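Local coordinates for putative esterase/lipase/thioesterase (Silicibacter sp., PDB 2PBL), which probably hydrolyses ester or thioester bonds, as a putative esterase, lipase or thioesterase of the alpha/beta-hydrolase fold, at residues 88-91 with 95-98; 66-71 with 247-252; 52-57 with 81-86; 206-211 with 257-262. One frame throughout, in Å; residues are numbered along the deposited sequence. Where two conformers were deposited one is given.

All four contacts join one mixed sheet to what covers the face bearing helices 87-91 and 255-261. Contacts 1 and 3 lie on adjacent strands, V96 N lying 2.8 Å from F56 O; contacts 1 and 2 do likewise, A97 N lying 2.8 Å from F66 O. Contacts 1 and 2 each touch all the others: in contact 2, L249 CD2 comes within 3.4 Å of I260 CD1 of contact 4, and L249 CB within 3.5 Å of L85 O of contact 3. Contacts 3 and 4 are farthest apart, with centres about 19 Å from each other. Contacts 2 and 4 border the putative Ser-His-Glu site: F68 touches the probable nucleophile elbow, and W210 lies close to the likely triad without touching it.

Contact 1: 88-91 with 95-98; sequences GALS and AVAM
V96 meets the short helix 87-91 with a single methyl. Its CG2 lies 3.9 Å from A89 CB and 4.2 Å from L90 CG, filling the angle between two successive helix residues. The strand residue's first torsion (chi1 177°) sets CG1 anti to the backbone N and swings CG2 to the position anti to the carbonyl carbon, from which it reaches the helix. A89 suits its place because a lone CB lets the helix come close to the sheet, whereas L90 starts off to one side and reaches V96 with its branch carbon CG: with chi1 at -82° that CG lies beside its own backbone N, and the chain slants across V96. The C-alpha atoms of L90 and A95 are 6.1 Å apart, a consequence of the short connection between helix and strand. On the far side of the helix S91 turns back, its OG donating to G88 O over 2.7 Å, a bond within the segment that gives the hydroxyl a backbone acceptor.

Farther out, F66 touches both A89 and V96, and A86 also packs on V96, so the apolar cluster continues past these three residues. In the strand, A95 and A97 share backbone hydrogen bonds with F66, while V96 bonds to F56 on the other side. Strand 64-69, helix 87-91 and the neighbouring parallel strand 94-99 thus form a beta-alpha-beta crossover of the alpha/beta-hydrolase fold.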
loop_
_atom_site.group_PDB
_atom_site.type_symbol
_atom_site.label_atom_id
_atom_site.label_comp_id
_atom_site.label_asym_id
_atom_site.label_seq_id
_atom_site.Cartn_x
_atom_site.Cartn_y
_atom_site.Cartn_z
ATOM N N GLY A 88 -14.110 1.014 -6.493
ATOM C CA GLY A 88 -14.449 2.415 -6.343
ATOM C C GLY A 88 -13.725 3.330 -7.329
ATOM O O GLY A 88 -14.353 4.170 -7.986
ATOM N N ALA A 89 -12.411 3.140 -7.467
ATOM C CA ALA A 89 -11.631 3.958 -8.414
ATOM C C ALA A 89 -11.981 3.630 -9.849
ATOM O O ALA A 89 -12.029 4.523 -10.666
ATOM C CB ALA A 89 -10.132 3.758 -8.180
ATOM N N LEU A 90 -12.170 2.345 -10.156
ATOM C CA LEU A 90 -12.586 1.933 -11.499
ATOM C C LEU A 90 -13.861 2.650 -11.907
ATOM O O LEU A 90 -13.958 3.120 -13.012
ATOM C CB LEU A 90 -12.815 0.427 -11.582
ATOM C CG LEU A 90 -11.627 -0.505 -11.777
ATOM C CD1 LEU A 90 -12.092 -1.950 -11.665
ATOM C CD2 LEU A 90 -10.968 -0.267 -13.109
ATOM N N SER A 91 -14.824 2.762 -11.002
ATOM C CA SER A 91 -16.090 3.422 -11.310
ATOM C C SER A 91 -15.928 4.908 -11.614
ATOM O O SER A 91 -16.779 5.477 -12.281
ATOM C CB SER A 91 -17.120 3.244 -10.186
ATOM O OG SER A 91 -16.821 4.106 -9.109
ATOM N N ALA A 95 -7.661 3.530 -14.078
ATOM C CA ALA A 95 -7.124 2.171 -14.236
ATOM C C ALA A 95 -6.490 1.859 -12.895
ATOM O O ALA A 95 -6.015 2.747 -12.208
ATOM C CB ALA A 95 -6.099 2.080 -15.332
ATOM N N VAL A 96 -6.467 0.603 -12.499
ATOM C CA VAL A 96 -5.939 0.274 -11.188
ATOM C C VAL A 96 -4.886 -0.825 -11.240
ATOM O O VAL A 96 -5.154 -1.925 -11.713
ATOM C CB VAL A 96 -7.114 -0.141 -10.229
ATOM C CG1 VAL A 96 -6.581 -0.566 -8.868
ATOM C CG2 VAL A 96 -8.107 1.007 -10.107
ATOM N N ALA A 97 -3.684 -0.530 -10.733
ATOM C CA ALA A 97 -2.624 -1.499 -10.730
ATOM C C ALA A 97 -2.394 -2.022 -9.328
ATOM O O ALA A 97 -2.353 -1.231 -8.390
ATOM C CB ALA A 97 -1.308 -0.874 -11.285
HETATM N N MSE A 98 -2.098 -3.308 -9.207
HETATM C CA MSE A 98 -1.800 -3.932 -7.933
HETATM C C MSE A 98 -0.586 -4.850 -8.010
HETATM O O MSE A 98 -0.659 -5.925 -8.532
HETATM C CB MSE A 98 -3.013 -4.688 -7.402
HETATM C CG MSE A 98 -4.061 -3.736 -6.896
HETATM SE SE MSE A 98 -5.610 -4.684 -6.140
HETATM C CE MSE A 98 -6.699 -3.225 -5.630
#

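Contact 2: 66-71 with 247-252; sequences FVFVHG and EPLADP
L249 reaches from a 3-10 turn to two phenylalanines of strand 64-69, giving one methyl to each. Its CD1 sits 3.7 Å from F68 CE1 and 3.9 Å from F68 CD1, whereas CD2 approaches F66 CZ more loosely, at 4.3 Å. The leucine is well shaped for this: CG lies anti to the carbonyl carbon (chi1 -72°) and the chain runs on extended, so the forked end projects from the turn and its branches divide between the rings. F66 and F68 are two residues apart in the strand and so emerge on the same side of the sheet. F68 has CG anti to its backbone N (chi1 173°) with the ring turned nearly square to the chain (chi2 82°), bringing the CD1-CE1 side against the leucine. Both methyls meet their rings obliquely, and the C-alpha atoms of F68 and L249 remain 10.0 Å apart, a span that only large side chains could bridge.

The turn is held by A250 N to E247 O (3.1 Å) and D251 N to P248 O (3.0 Å). At the strand's end H70 ND1 donates to G71 O over 2.8 Å, with the acceptor in the imidazole plane, and the ring stacks with W82 and Y101. This His-Gly sequence is consistent with the HGG signature of related lipases, whose glycines line the oxyanion hole. L249 also touches L85, L256 and I260, and F68 reaches H136. Cohesion between 66-71 and 247-252 is therefore wholly apolar: it depends on shape and burial, with no polar pair fixing the orientation.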
loop_
_atom_site.group_PDB
_atom_site.type_symbol
_atom_site.label_atom_id
_atom_site.label_comp_id
_atom_site.label_asym_id
_atom_site.label_seq_id
_atom_site.Cartn_x
_atom_site.Cartn_y
_atom_site.Cartn_z
ATOM N N PHE A 66 -4.185 4.436 -10.759
ATOM C CA PHE A 66 -4.188 4.289 -9.309
ATOM C C PHE A 66 -3.452 3.004 -8.979
ATOM O O PHE A 66 -3.861 1.946 -9.445
ATOM C CB PHE A 66 -5.635 4.284 -8.770
ATOM C CG PHE A 66 -5.814 3.692 -7.373
ATOM C CD1 PHE A 66 -4.932 3.909 -6.355
ATOM C CD2 PHE A 66 -6.968 2.996 -7.074
ATOM C CE1 PHE A 66 -5.191 3.427 -5.093
ATOM C CE2 PHE A 66 -7.214 2.489 -5.833
ATOM C CZ PHE A 66 -6.333 2.716 -4.839
ATOM N N VAL A 67 -2.370 3.101 -8.199
ATOM C CA VAL A 67 -1.644 1.891 -7.774
ATOM C C VAL A 67 -1.965 1.603 -6.329
ATOM O O VAL A 67 -1.757 2.459 -5.455
ATOM C CB VAL A 67 -0.150 1.987 -7.912
ATOM C CG1 VAL A 67 0.551 0.650 -7.515
ATOM C CG2 VAL A 67 0.234 2.405 -9.340
ATOM N N PHE A 68 -2.402 0.376 -6.049
ATOM C CA PHE A 68 -2.628 -0.028 -4.675
ATOM C C PHE A 68 -1.590 -1.073 -4.249
ATOM O O PHE A 68 -1.416 -2.076 -4.922
ATOM C CB PHE A 68 -4.038 -0.522 -4.458
ATOM C CG PHE A 68 -4.245 -1.102 -3.100
ATOM C CD1 PHE A 68 -4.504 -0.283 -2.002
ATOM C CD2 PHE A 68 -4.142 -2.482 -2.903
ATOM C CE1 PHE A 68 -4.686 -0.853 -0.732
ATOM C CE2 PHE A 68 -4.296 -3.054 -1.691
ATOM C CZ PHE A 68 -4.603 -2.243 -0.576
ATOM N N VAL A 69 -0.897 -0.806 -3.136
ATOM C CA VAL A 69 0.110 -1.736 -2.646
ATOM C C VAL A 69 -0.377 -2.352 -1.342
ATOM O O VAL A 69 -0.597 -1.667 -0.351
ATOM C CB VAL A 69 1.487 -1.076 -2.455
ATOM C CG1 VAL A 69 2.514 -2.127 -2.080
ATOM C CG2 VAL A 69 1.925 -0.318 -3.733
ATOM N N HIS A 70 -0.496 -3.673 -1.366
ATOM C CA HIS A 70 -1.023 -4.460 -0.274
ATOM C C HIS A 70 -0.061 -4.654 0.883
ATOM O O HIS A 70 1.165 -4.487 0.743
ATOM C CB HIS A 70 -1.503 -5.824 -0.805
ATOM C CG HIS A 70 -0.413 -6.829 -1.054
ATOM N ND1 HIS A 70 0.183 -7.543 -0.029
ATOM C CD2 HIS A 70 0.122 -7.308 -2.205
ATOM C CE1 HIS A 70 1.068 -8.380 -0.538
ATOM N NE2 HIS A 70 1.042 -8.269 -1.855
ATOM N N GLY A 71 -0.635 -5.000 2.033
ATOM C CA GLY A 71 0.146 -5.219 3.212
ATOM C C GLY A 71 0.343 -6.695 3.573
ATOM O O GLY A 71 0.107 -7.617 2.763
ATOM N N GLU A 247 -11.774 -1.455 3.476
ATOM C CA GLU A 247 -13.047 -1.851 2.835
ATOM C C GLU A 247 -13.695 -0.806 1.977
ATOM O O GLU A 247 -14.157 -1.156 0.896
ATOM C CB GLU A 247 -14.048 -2.445 3.831
ATOM C CG GLU A 247 -13.589 -3.795 4.281
ATOM C CD GLU A 247 -14.516 -4.535 5.279
ATOM O OE1 GLU A 247 -15.523 -3.936 5.798
ATOM O OE2 GLU A 247 -14.189 -5.720 5.532
ATOM N N PRO A 248 -13.704 0.470 2.413
ATOM C CA PRO A 248 -14.295 1.535 1.571
ATOM C C PRO A 248 -13.716 1.719 0.165
ATOM O O PRO A 248 -14.336 2.410 -0.672
ATOM C CB PRO A 248 -14.077 2.804 2.403
ATOM C CG PRO A 248 -14.036 2.272 3.826
ATOM C CD PRO A 248 -13.273 1.009 3.719
ATOM N N LEU A 249 -12.554 1.118 -0.114
ATOM C CA LEU A 249 -12.006 1.165 -1.470
ATOM C C LEU A 249 -12.951 0.542 -2.502
ATOM O O LEU A 249 -12.918 0.893 -3.691
ATOM C CB LEU A 249 -10.652 0.471 -1.545
ATOM C CG LEU A 249 -9.436 1.145 -0.896
ATOM C CD1 LEU A 249 -8.213 0.247 -0.954
ATOM C CD2 LEU A 249 -9.078 2.485 -1.524
ATOM N N ALA A 250 -13.769 -0.412 -2.049
ATOM C CA ALA A 250 -14.742 -1.098 -2.896
ATOM C C ALA A 250 -15.988 -0.222 -3.224
ATOM O O ALA A 250 -16.794 -0.567 -4.093
ATOM C CB ALA A 250 -15.179 -2.424 -2.202
ATOM N N ASP A 251 -16.135 0.902 -2.531
ATOM C CA ASP A 251 -17.315 1.755 -2.668
ATOM C C ASP A 251 -17.004 3.007 -3.459
ATOM O O ASP A 251 -16.255 3.849 -2.971
ATOM C CB ASP A 251 -17.774 2.145 -1.269
ATOM C CG ASP A 251 -19.067 2.974 -1.260
ATOM O OD1 ASP A 251 -19.555 3.441 -2.326
ATOM O OD2 ASP A 251 -19.582 3.182 -0.141
ATOM N N PRO A 252 -17.571 3.132 -4.672
ATOM C CA PRO A 252 -17.417 4.349 -5.478
ATOM C C PRO A 252 -17.604 5.671 -4.767
ATOM O O PRO A 252 -16.912 6.629 -5.106
ATOM C CB PRO A 252 -18.528 4.195 -6.514
ATOM C CG PRO A 252 -18.578 2.756 -6.762
ATOM C CD PRO A 252 -18.350 2.112 -5.409
#

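Contact 3: 52-57 with 81-86; sequences KFDLFL and SWSHLA
F56 lays its ring against the CB atoms of S83 and A86 in the turn 81-86. CZ lies 3.6 Å from S83 CB and CE2 4.0 Å from the same carbon, while CD2 stands 4.0 Å from A86 CB. With CG beside the backbone N (chi1 -54°), the ring leans across from the strand, and both small residues leave it room; A86 N bonds to S83 O (2.9 Å), which brings S83 and A86 onto the same side of the turn. F31 meets the ring edge-to-face.

The polar side is looser. D54 OD2 and S83 OG are 4.4 Å apart, too far to bond directly, and one water at the edge of the F56 ring spans them: it donates to D54 OD2 (3.0 Å) and accepts from S83 OG (2.7 Å). R32 also bonds to S83 OG, and D54 OD1 is taken by the backbone N of N42 and a salt bridge to K79. Replacing F56 by an alanine would remove the ring and is likely to open a gap before S83 and A86 and deprive F31 of an edge-to-face partner. Close carbon packing on A86 CB and S83 CB thus sits beside a polar chain in which the water relays an otherwise unmade link, and the salt bridge to K79 would favour the ionised carboxylate of D54.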
loop_
_atom_site.group_PDB
_atom_site.type_symbol
_atom_site.label_atom_id
_atom_site.label_comp_id
_atom_site.label_asym_id
_atom_site.label_seq_id
_atom_site.Cartn_x
_atom_site.Cartn_y
_atom_site.Cartn_z
ATOM N N LYS A 52 5.171 -9.312 -10.590
ATOM C CA LYS A 52 4.006 -9.216 -11.415
ATOM C C LYS A 52 3.026 -8.231 -10.826
ATOM O O LYS A 52 3.066 -8.008 -9.616
ATOM C CB LYS A 52 3.272 -10.548 -11.395
ATOM C CG LYS A 52 4.071 -11.783 -11.716
ATOM C CD LYS A 52 4.343 -11.924 -13.160
ATOM C CE LYS A 52 5.064 -13.266 -13.386
ATOM N NZ LYS A 52 5.599 -13.408 -14.743
ATOM N N PHE A 53 2.173 -7.676 -11.686
ATOM C CA PHE A 53 1.064 -6.839 -11.282
ATOM C C PHE A 53 -0.155 -7.108 -12.129
ATOM O O PHE A 53 -0.063 -7.579 -13.267
ATOM C CB PHE A 53 1.395 -5.338 -11.300
ATOM C CG PHE A 53 1.633 -4.744 -12.670
ATOM C CD1 PHE A 53 2.856 -4.887 -13.318
ATOM C CD2 PHE A 53 0.667 -3.962 -13.273
ATOM C CE1 PHE A 53 3.062 -4.338 -14.574
ATOM C CE2 PHE A 53 0.878 -3.371 -14.521
ATOM C CZ PHE A 53 2.096 -3.556 -15.163
ATOM N N ASP A 54 -1.302 -6.847 -11.515
ATOM C CA ASP A 54 -2.574 -6.938 -12.176
ATOM C C ASP A 54 -2.967 -5.492 -12.544
ATOM O O ASP A 54 -2.695 -4.531 -11.813
ATOM C CB ASP A 54 -3.624 -7.590 -11.297
ATOM C CG ASP A 54 -3.386 -9.102 -11.070
ATOM O OD1 ASP A 54 -2.623 -9.779 -11.798
ATOM O OD2 ASP A 54 -3.993 -9.615 -10.120
ATOM N N LEU A 55 -3.535 -5.357 -13.725
ATOM C CA LEU A 55 -4.012 -4.091 -14.236
ATOM C C LEU A 55 -5.486 -4.221 -14.617
ATOM O O LEU A 55 -5.864 -4.996 -15.518
ATOM C CB LEU A 55 -3.182 -3.632 -15.417
ATOM C CG LEU A 55 -3.470 -2.256 -15.979
ATOM C CD1 LEU A 55 -3.277 -1.137 -14.929
ATOM C CD2 LEU A 55 -2.532 -2.021 -17.151
ATOM N N PHE A 56 -6.297 -3.477 -13.886
ATOM C CA PHE A 56 -7.734 -3.434 -14.082
ATOM C C PHE A 56 -8.099 -2.144 -14.800
ATOM O O PHE A 56 -7.839 -1.043 -14.309
ATOM C CB PHE A 56 -8.488 -3.589 -12.754
ATOM C CG PHE A 56 -8.069 -4.814 -11.998
ATOM C CD1 PHE A 56 -8.360 -6.072 -12.498
ATOM C CD2 PHE A 56 -7.312 -4.718 -10.840
ATOM C CE1 PHE A 56 -7.915 -7.197 -11.855
ATOM C CE2 PHE A 56 -6.865 -5.861 -10.196
ATOM C CZ PHE A 56 -7.182 -7.081 -10.698
ATOM N N LEU A 57 -8.766 -2.299 -15.941
ATOM C CA LEU A 57 -9.114 -1.173 -16.804
ATOM C C LEU A 57 -10.554 -0.803 -16.635
ATOM O O LEU A 57 -11.391 -1.721 -16.505
ATOM C CB LEU A 57 -8.918 -1.569 -18.262
ATOM C CG LEU A 57 -7.507 -2.045 -18.587
ATOM C CD1 LEU A 57 -7.419 -2.591 -19.964
ATOM C CD2 LEU A 57 -6.480 -0.944 -18.388
ATOM N N SER A 81 -5.210 -11.274 -3.266
ATOM C CA SER A 81 -6.212 -11.096 -2.209
ATOM C C SER A 81 -6.920 -9.737 -2.199
ATOM O O SER A 81 -7.801 -9.508 -1.348
ATOM C CB SER A 81 -5.544 -11.277 -0.870
ATOM O OG SER A 81 -5.207 -12.651 -0.685
ATOM N N TRP A 82 -6.628 -8.863 -3.167
ATOM C CA TRP A 82 -7.101 -7.471 -3.057
ATOM C C TRP A 82 -7.780 -6.830 -4.254
ATOM O O TRP A 82 -8.134 -5.674 -4.184
ATOM C CB TRP A 82 -5.915 -6.586 -2.682
ATOM C CG TRP A 82 -4.960 -7.218 -1.695
ATOM C CD1 TRP A 82 -3.811 -7.886 -2.002
ATOM C CD2 TRP A 82 -5.132 -7.349 -0.280
ATOM N NE1 TRP A 82 -3.243 -8.394 -0.867
ATOM C CE2 TRP A 82 -4.024 -8.064 0.209
ATOM C CE3 TRP A 82 -6.097 -6.890 0.631
ATOM C CZ2 TRP A 82 -3.862 -8.352 1.566
ATOM C CZ3 TRP A 82 -5.934 -7.175 1.965
ATOM C CH2 TRP A 82 -4.814 -7.877 2.430
ATOM N N SER A 83 -7.963 -7.584 -5.331
ATOM C CA SER A 83 -8.495 -7.081 -6.597
ATOM C C SER A 83 -9.798 -6.353 -6.433
ATOM O O SER A 83 -10.005 -5.287 -7.025
ATOM C CB SER A 83 -8.659 -8.249 -7.577
ATOM O OG SER A 83 -7.474 -9.034 -7.506
ATOM N N HIS A 84 -10.681 -6.917 -5.610
ATOM C CA HIS A 84 -12.029 -6.343 -5.396
ATOM C C HIS A 84 -11.993 -4.891 -4.851
ATOM O O HIS A 84 -12.973 -4.135 -4.952
ATOM C CB HIS A 84 -12.805 -7.255 -4.444
ATOM C CG HIS A 84 -12.208 -7.335 -3.073
ATOM N ND1 HIS A 84 -10.993 -7.928 -2.812
ATOM C CD2 HIS A 84 -12.670 -6.887 -1.884
ATOM C CE1 HIS A 84 -10.733 -7.840 -1.520
ATOM N NE2 HIS A 84 -11.745 -7.222 -0.929
ATOM N N LEU A 85 -10.851 -4.496 -4.302
ATOM C CA LEU A 85 -10.687 -3.134 -3.807
ATOM C C LEU A 85 -10.508 -2.106 -4.960
ATOM O O LEU A 85 -10.449 -0.895 -4.732
ATOM C CB LEU A 85 -9.549 -3.080 -2.811
ATOM C CG LEU A 85 -9.672 -4.004 -1.574
ATOM C CD1 LEU A 85 -8.452 -3.895 -0.684
ATOM C CD2 LEU A 85 -10.958 -3.719 -0.744
ATOM N N ALA A 86 -10.433 -2.592 -6.192
ATOM C CA ALA A 86 -10.318 -1.717 -7.372
ATOM C C ALA A 86 -11.641 -1.072 -7.777
ATOM O O ALA A 86 -11.656 -0.067 -8.512
ATOM C CB ALA A 86 -9.758 -2.528 -8.554
HETATM O O HOH W 1 -4.965 -8.110 -7.698
#

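Contact 4: 206-211 with 257-262; sequences KVTVWV and VAVITA
The C-terminal helix of the alpha/beta-hydrolase fold packs here on strand 206-212, V259 reaching down to T208 and W210. Two conformers of V259 are deposited, so the methyl positions hold for the one described. In it CG1 stands between the backbone N and the carbonyl carbon (chi1 72°), the crowded position for a valine on a helix, and CG2 is anti to the backbone N. This directs CG1 to the six-membered part of the indole, 3.7 Å from W210 CZ3 and 3.8 Å from W210 CE3, in an oblique approach. In the same conformer CG2 goes to the threonine, 3.5 Å from T208 OG1, a van der Waals contact of methyl with hydroxyl oxygen, and 3.9 Å from T208 CB. A beta-branched valine fits because its two short arms serve two strand residues at once. W210, with CG anti to its backbone N (chi1 -170°), spans the distance with its broad ring, while the compact T208 lets the helix settle close: T208 CA lies 7.6 Å from V259 CA.

Near the chain's end, T261 N (3.0 Å) and T261 OG1 (2.8 Å) both donate to V257 O, from opposite faces of the carbonyl plane. The chain ends in A262, whose carboxylate forms a salt bridge with R161.

Around these three side chains, W210 also touches V164, V235 and A237 of the flanking strands and V245 of a loop, and I260 extends the apolar layer to V164 and L249. V207 and V209 point to the other side of the sheet, where helix 217-230 covers them, so the strand is sandwiched between that helix and helix 255-261.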
loop_
_atom_site.group_PDB
_atom_site.type_symbol
_atom_site.label_atom_id
_atom_site.label_comp_id
_atom_site.label_asym_id
_atom_site.label_seq_id
_atom_site.Cartn_x
_atom_site.Cartn_y
_atom_site.Cartn_z
ATOM N N LYS A 206 -0.101 15.503 -2.802
ATOM C CA LYS A 206 -0.911 15.699 -1.609
ATOM C C LYS A 206 -0.919 14.326 -0.931
ATOM O O LYS A 206 -1.397 13.319 -1.508
ATOM C CB LYS A 206 -2.323 16.142 -1.961
ATOM C CG LYS A 206 -3.138 16.664 -0.769
ATOM C CD LYS A 206 -4.520 17.149 -1.271
ATOM C CE LYS A 206 -5.377 17.965 -0.264
ATOM N NZ LYS A 206 -6.699 18.413 -0.959
ATOM N N VAL A 207 -0.414 14.305 0.291
ATOM C CA VAL A 207 -0.318 13.115 1.082
ATOM C C VAL A 207 -1.368 13.194 2.204
ATOM O O VAL A 207 -1.427 14.162 2.931
ATOM C CB VAL A 207 1.088 12.983 1.763
ATOM C CG1 VAL A 207 1.129 11.662 2.621
ATOM C CG2 VAL A 207 2.191 12.980 0.745
ATOM N N THR A 208 -2.146 12.127 2.347
ATOM C CA THR A 208 -3.182 12.042 3.378
ATOM C C THR A 208 -2.980 10.700 4.085
ATOM O O THR A 208 -3.092 9.658 3.459
ATOM C CB THR A 208 -4.603 12.139 2.790
ATOM O OG1 THR A 208 -4.762 13.359 2.038
ATOM C CG2 THR A 208 -5.650 12.127 3.926
ATOM N N VAL A 209 -2.656 10.750 5.368
ATOM C CA VAL A 209 -2.477 9.551 6.172
ATOM C C VAL A 209 -3.845 9.168 6.719
ATOM O O VAL A 209 -4.537 9.940 7.384
ATOM C CB VAL A 209 -1.443 9.738 7.274
ATOM C CG1 VAL A 209 -1.196 8.401 8.004
ATOM C CG2 VAL A 209 -0.165 10.282 6.688
ATOM N N TRP A 210 -4.243 7.958 6.383
ATOM C CA TRP A 210 -5.572 7.460 6.695
ATOM C C TRP A 210 -5.398 6.300 7.654
ATOM O O TRP A 210 -4.758 5.322 7.345
ATOM C CB TRP A 210 -6.233 7.031 5.379
ATOM C CG TRP A 210 -7.651 6.719 5.479
ATOM C CD1 TRP A 210 -8.208 5.621 6.085
ATOM C CD2 TRP A 210 -8.732 7.521 5.019
ATOM N NE1 TRP A 210 -9.567 5.693 6.000
ATOM C CE2 TRP A 210 -9.920 6.855 5.367
ATOM C CE3 TRP A 210 -8.814 8.749 4.338
ATOM C CZ2 TRP A 210 -11.193 7.354 5.030
ATOM C CZ3 TRP A 210 -10.069 9.252 4.027
ATOM C CH2 TRP A 210 -11.243 8.542 4.355
ATOM N N VAL A 211 -6.007 6.385 8.822
ATOM C CA VAL A 211 -5.849 5.312 9.803
ATOM C C VAL A 211 -7.151 5.034 10.530
ATOM O O VAL A 211 -7.944 5.924 10.717
ATOM C CB VAL A 211 -4.717 5.679 10.784
ATOM C CG1 VAL A 211 -5.064 6.892 11.641
ATOM C CG2 VAL A 211 -4.340 4.495 11.650
ATOM N N VAL A 257 -12.136 6.650 -1.243
ATOM C CA VAL A 257 -12.012 6.751 -2.720
ATOM C C VAL A 257 -11.900 8.216 -3.156
ATOM O O VAL A 257 -11.130 8.556 -4.071
ATOM C CB VAL A 257 -13.141 6.038 -3.464
ATOM C CG1 VAL A 257 -13.132 6.404 -4.936
ATOM C CG2 VAL A 257 -12.965 4.556 -3.330
ATOM N N ALA A 258 -12.637 9.090 -2.479
ATOM C CA ALA A 258 -12.627 10.507 -2.825
ATOM C C ALA A 258 -11.242 11.176 -2.628
ATOM O O ALA A 258 -10.783 11.942 -3.524
ATOM C CB ALA A 258 -13.708 11.243 -2.049
ATOM N N VAL A 259 -10.583 10.909 -1.497
ATOM C CA VAL A 259 -9.272 11.531 -1.218
ATOM C C VAL A 259 -8.133 10.968 -2.117
ATOM O O VAL A 259 -7.178 11.681 -2.463
ATOM C CB VAL A 259 -8.906 11.483 0.285
ATOM C CG1 VAL A 259 -8.538 10.099 0.745
ATOM C CG2 VAL A 259 -7.772 12.436 0.579
ATOM N N ILE A 260 -8.233 9.689 -2.452
ATOM C CA ILE A 260 -7.343 9.059 -3.394
ATOM C C ILE A 260 -7.478 9.633 -4.800
ATOM O O ILE A 260 -6.472 9.834 -5.468
ATOM C CB ILE A 260 -7.586 7.536 -3.448
ATOM C CG1 ILE A 260 -7.125 6.892 -2.137
ATOM C CG2 ILE A 260 -6.845 6.903 -4.612
ATOM C CD1 ILE A 260 -7.613 5.464 -1.982
ATOM N N THR A 261 -8.704 9.851 -5.267
ATOM C CA THR A 261 -8.936 10.375 -6.623
ATOM C C THR A 261 -9.078 11.922 -6.711
ATOM O O THR A 261 -9.318 12.447 -7.799
ATOM C CB THR A 261 -10.153 9.702 -7.249
ATOM O OG1 THR A 261 -11.341 10.011 -6.471
ATOM C CG2 THR A 261 -9.946 8.200 -7.313
ATOM N N ALA A 262 -8.861 12.665 -5.617
ATOM C CA ALA A 262 -9.107 14.116 -5.612
ATOM C C ALA A 262 -8.172 14.956 -6.496
ATOM O O ALA A 262 -7.029 14.497 -6.654
ATOM C CB ALA A 262 -9.071 14.651 -4.221
ATOM O OXT ALA A 262 -8.534 16.102 -6.998
#